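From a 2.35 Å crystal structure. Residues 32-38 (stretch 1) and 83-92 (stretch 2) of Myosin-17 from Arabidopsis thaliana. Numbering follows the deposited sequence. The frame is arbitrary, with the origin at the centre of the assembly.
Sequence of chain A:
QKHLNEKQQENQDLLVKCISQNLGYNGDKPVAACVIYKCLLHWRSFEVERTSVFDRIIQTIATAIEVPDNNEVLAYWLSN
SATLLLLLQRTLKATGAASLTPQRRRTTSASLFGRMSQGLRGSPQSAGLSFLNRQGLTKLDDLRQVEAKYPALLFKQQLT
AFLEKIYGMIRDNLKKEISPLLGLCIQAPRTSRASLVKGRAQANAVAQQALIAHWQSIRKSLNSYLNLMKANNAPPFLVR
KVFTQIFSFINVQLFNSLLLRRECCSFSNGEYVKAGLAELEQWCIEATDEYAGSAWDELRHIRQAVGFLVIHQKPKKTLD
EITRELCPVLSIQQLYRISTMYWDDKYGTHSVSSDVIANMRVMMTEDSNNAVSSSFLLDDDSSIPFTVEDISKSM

Stretch 1, residues 32-38: AACVIYK
Stretch 2, residues 83-92: TLLLLLQRTL

Contact between residues 32-38 and 83-92 of Myosin-17, two segments of one chain that bury 383 Å² between them. Residues 32-38 are helical throughout, within a helix that extends beyond both ends of the stretch; residues 83-89 are helical, in a helix that begins earlier in the chain. The two axes run in the same general direction, with a signed crossing angle of -35° and a closest approach of 9.1 Å. Register is set where Ala-33 CA lies 4.9 Å from Leu-84 CA. Over 32-38 and 83-89, phi/psi stay near -60/-45, and i to i+4 hydrogen bonds include Tyr-37 N to Ala-33 O (3.0 Å) and Leu-87 N to Thr-83 O (3.1 Å).

Tyr-37 has the largest covered area of either stretch. Its CA-to-CB bond points toward the second stretch, and with chi1 at 180° (t) and chi2 at 64° the ring lies against Leu-87. Leu-87 CB, on a CA-to-CB bond pointing toward the first stretch, lies over one ring face, 4.0 Å from the Tyr-37 ring centroid and 15° off the normal, a CH-pi contact; in the m,t rotamer (-62°, 162°), Leu-87 CD1 packs 3.9 Å from Tyr-37 CG. At the tip of the ring, Tyr-37 OH donates a hydrogen bond to Thr-91 OG1 at 2.7 Å. Thr-91 (phi/psi -113/-66, chi1 -63°, m) in turn donates from OG1 to Leu-87 O, also at 2.7 Å. The hydroxyl thus relays the tyrosine's bond to a backbone carbonyl of the very residue that covers the ring. Arg-90, just before Thr-91, has phi/psi -95/-2, and Leu-92, just after, -63/117; Thr-91 N reaches Leu-88 O at 3.2 Å.

Leu-84 comes second in covered area. Its CA-to-CB bond points sideways, but chi1 -176° (t) and chi2 42° (p) bring both methyls to the first helix: CD2 meets Ile-36 CG2 at 3.6 Å, and CD1 lies 4.1 Å from Tyr-37 CB and 3.8 Å from Ala-33 O. The CA-to-CB bond of Ile-36, chi1 -74° (m) and chi2 162° (t), points toward the second stretch.

Ala-33 makes the close approach at this level. Its short side chain points toward the second helix, with CB 4.0 Å from Leu-84 CB and 4.1 Å from Thr-83 CB, and here the CA atoms of Ala-33 and Leu-84 are the nearest pair across the stretches. Ala-32, Val-35 and Lys-38 remain out of reach, as do Leu-85, Leu-86 and Gln-89, consistent with one side of each helix forming the contact.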

# COMPACT_ATOMS: atom_id res chain seq x y z
N ALA A 32 -18.05 12.88 -9.41
CA ALA A 32 -17.41 14.21 -9.24
C ALA A 32 -16.33 14.42 -10.32
O ALA A 32 -16.28 15.52 -10.90
CB ALA A 32 -16.85 14.37 -7.85
N ALA A 33 -15.51 13.40 -10.58
CA ALA A 33 -14.45 13.41 -11.62
C ALA A 33 -15.08 13.67 -13.00
O ALA A 33 -14.51 14.46 -13.76
CB ALA A 33 -13.70 12.10 -11.61
N CYS A 34 -16.22 13.04 -13.29
CA CYS A 34 -16.96 13.17 -14.57
C CYS A 34 -17.60 14.56 -14.67
O CYS A 34 -17.52 15.17 -15.76
CB CYS A 34 -18.03 12.09 -14.71
SG CYS A 34 -17.35 10.42 -14.92
N VAL A 35 -18.20 15.05 -13.58
CA VAL A 35 -18.82 16.40 -13.49
C VAL A 35 -17.73 17.46 -13.70
O VAL A 35 -17.95 18.38 -14.50
CB VAL A 35 -19.55 16.59 -12.15
CG1 VAL A 35 -19.90 18.05 -11.88
CG2 VAL A 35 -20.80 15.73 -12.08
N ILE A 36 -16.60 17.33 -12.99
CA ILE A 36 -15.43 18.26 -13.08
C ILE A 36 -14.97 18.32 -14.55
O ILE A 36 -14.95 19.43 -15.11
CB ILE A 36 -14.29 17.83 -12.13
CG1 ILE A 36 -14.62 18.15 -10.67
CG2 ILE A 36 -12.97 18.47 -12.55
CD1 ILE A 36 -13.77 17.40 -9.67
N TYR A 37 -14.64 17.16 -15.13
CA TYR A 37 -14.07 17.02 -16.50
C TYR A 37 -14.96 17.72 -17.53
O TYR A 37 -14.43 18.46 -18.37
CB TYR A 37 -13.91 15.55 -16.87
CG TYR A 37 -13.34 15.32 -18.25
CD1 TYR A 37 -12.06 15.75 -18.57
CD2 TYR A 37 -14.08 14.70 -19.24
CE1 TYR A 37 -11.52 15.55 -19.83
CE2 TYR A 37 -13.56 14.49 -20.51
CZ TYR A 37 -12.27 14.92 -20.80
OH TYR A 37 -11.75 14.73 -22.05
N LYS A 38 -16.28 17.50 -17.45
CA LYS A 38 -17.27 17.98 -18.46
C LYS A 38 -17.40 19.51 -18.40
O LYS A 38 -17.41 20.13 -19.48
CB LYS A 38 -18.62 17.29 -18.24
CG LYS A 38 -18.65 15.84 -18.68
CD LYS A 38 -20.03 15.24 -18.71
CE LYS A 38 -20.04 13.89 -19.39
NZ LYS A 38 -21.29 13.15 -19.08
N THR A 83 -9.68 8.58 -11.72
CA THR A 83 -10.56 8.67 -12.92
C THR A 83 -10.34 10.01 -13.63
O THR A 83 -10.27 10.00 -14.87
CB THR A 83 -12.03 8.44 -12.55
OG1 THR A 83 -12.12 7.21 -11.84
CG2 THR A 83 -12.94 8.39 -13.77
N LEU A 84 -10.24 11.12 -12.88
CA LEU A 84 -10.02 12.47 -13.46
C LEU A 84 -8.66 12.50 -14.18
O LEU A 84 -8.62 13.00 -15.32
CB LEU A 84 -10.10 13.55 -12.38
CG LEU A 84 -9.99 14.99 -12.88
CD1 LEU A 84 -10.80 15.20 -14.16
CD2 LEU A 84 -10.44 15.97 -11.81
N LEU A 85 -7.61 11.99 -13.53
CA LEU A 85 -6.23 11.95 -14.09
C LEU A 85 -6.20 11.07 -15.35
O LEU A 85 -5.49 11.44 -16.30
CB LEU A 85 -5.25 11.45 -13.03
CG LEU A 85 -4.74 12.51 -12.07
CD1 LEU A 85 -4.15 11.88 -10.81
CD2 LEU A 85 -3.72 13.42 -12.74
N LEU A 86 -6.95 9.96 -15.34
CA LEU A 86 -7.09 9.04 -16.50
C LEU A 86 -7.64 9.82 -17.70
O LEU A 86 -7.09 9.66 -18.81
CB LEU A 86 -8.00 7.87 -16.10
CG LEU A 86 -8.22 6.75 -17.12
CD1 LEU A 86 -9.57 6.89 -17.82
CD2 LEU A 86 -7.10 6.66 -18.14
N LEU A 87 -8.66 10.65 -17.48
CA LEU A 87 -9.30 11.50 -18.53
C LEU A 87 -8.29 12.55 -19.00
O LEU A 87 -8.10 12.68 -20.22
CB LEU A 87 -10.56 12.15 -17.96
CG LEU A 87 -11.67 11.20 -17.52
CD1 LEU A 87 -12.66 11.89 -16.59
CD2 LEU A 87 -12.39 10.61 -18.72
N LEU A 88 -7.67 13.27 -18.05
CA LEU A 88 -6.63 14.31 -18.32
C LEU A 88 -5.46 13.70 -19.10
O LEU A 88 -4.98 14.36 -20.04
CB LEU A 88 -6.14 14.90 -16.99
CG LEU A 88 -7.14 15.73 -16.20
CD1 LEU A 88 -6.47 16.40 -15.01
CD2 LEU A 88 -7.81 16.78 -17.08
N GLN A 89 -5.02 12.49 -18.73
CA GLN A 89 -3.88 11.77 -19.35
C GLN A 89 -4.17 11.51 -20.84
O GLN A 89 -3.22 11.59 -21.64
CB GLN A 89 -3.61 10.45 -18.62
CG GLN A 89 -2.54 9.57 -19.27
CD GLN A 89 -1.16 10.18 -19.22
OE1 GLN A 89 -0.86 11.02 -18.36
NE2 GLN A 89 -0.31 9.76 -20.13
N ARG A 90 -5.42 11.21 -21.19
CA ARG A 90 -5.85 10.83 -22.56
C ARG A 90 -6.36 12.06 -23.34
O ARG A 90 -6.70 11.89 -24.52
CB ARG A 90 -6.94 9.76 -22.50
CG ARG A 90 -6.47 8.41 -21.97
CD ARG A 90 -7.60 7.39 -21.95
NE ARG A 90 -7.21 6.12 -21.34
CZ ARG A 90 -8.03 5.10 -21.12
NH1 ARG A 90 -9.31 5.17 -21.46
NH2 ARG A 90 -7.58 3.99 -20.55
N THR A 91 -6.40 13.24 -22.71
CA THR A 91 -6.99 14.48 -23.27
C THR A 91 -5.90 15.53 -23.53
O THR A 91 -5.67 15.85 -24.71
CB THR A 91 -8.08 15.03 -22.34
OG1 THR A 91 -9.13 14.05 -22.28
CG2 THR A 91 -8.66 16.35 -22.80
N LEU A 92 -5.26 16.03 -22.47
CA LEU A 92 -4.31 17.18 -22.52
C LEU A 92 -3.09 16.82 -23.38
O LEU A 92 -2.36 15.89 -23.00
CB LEU A 92 -3.87 17.56 -21.10
CG LEU A 92 -4.98 17.84 -20.08
CD1 LEU A 92 -4.43 18.61 -18.89
CD2 LEU A 92 -6.14 18.60 -20.70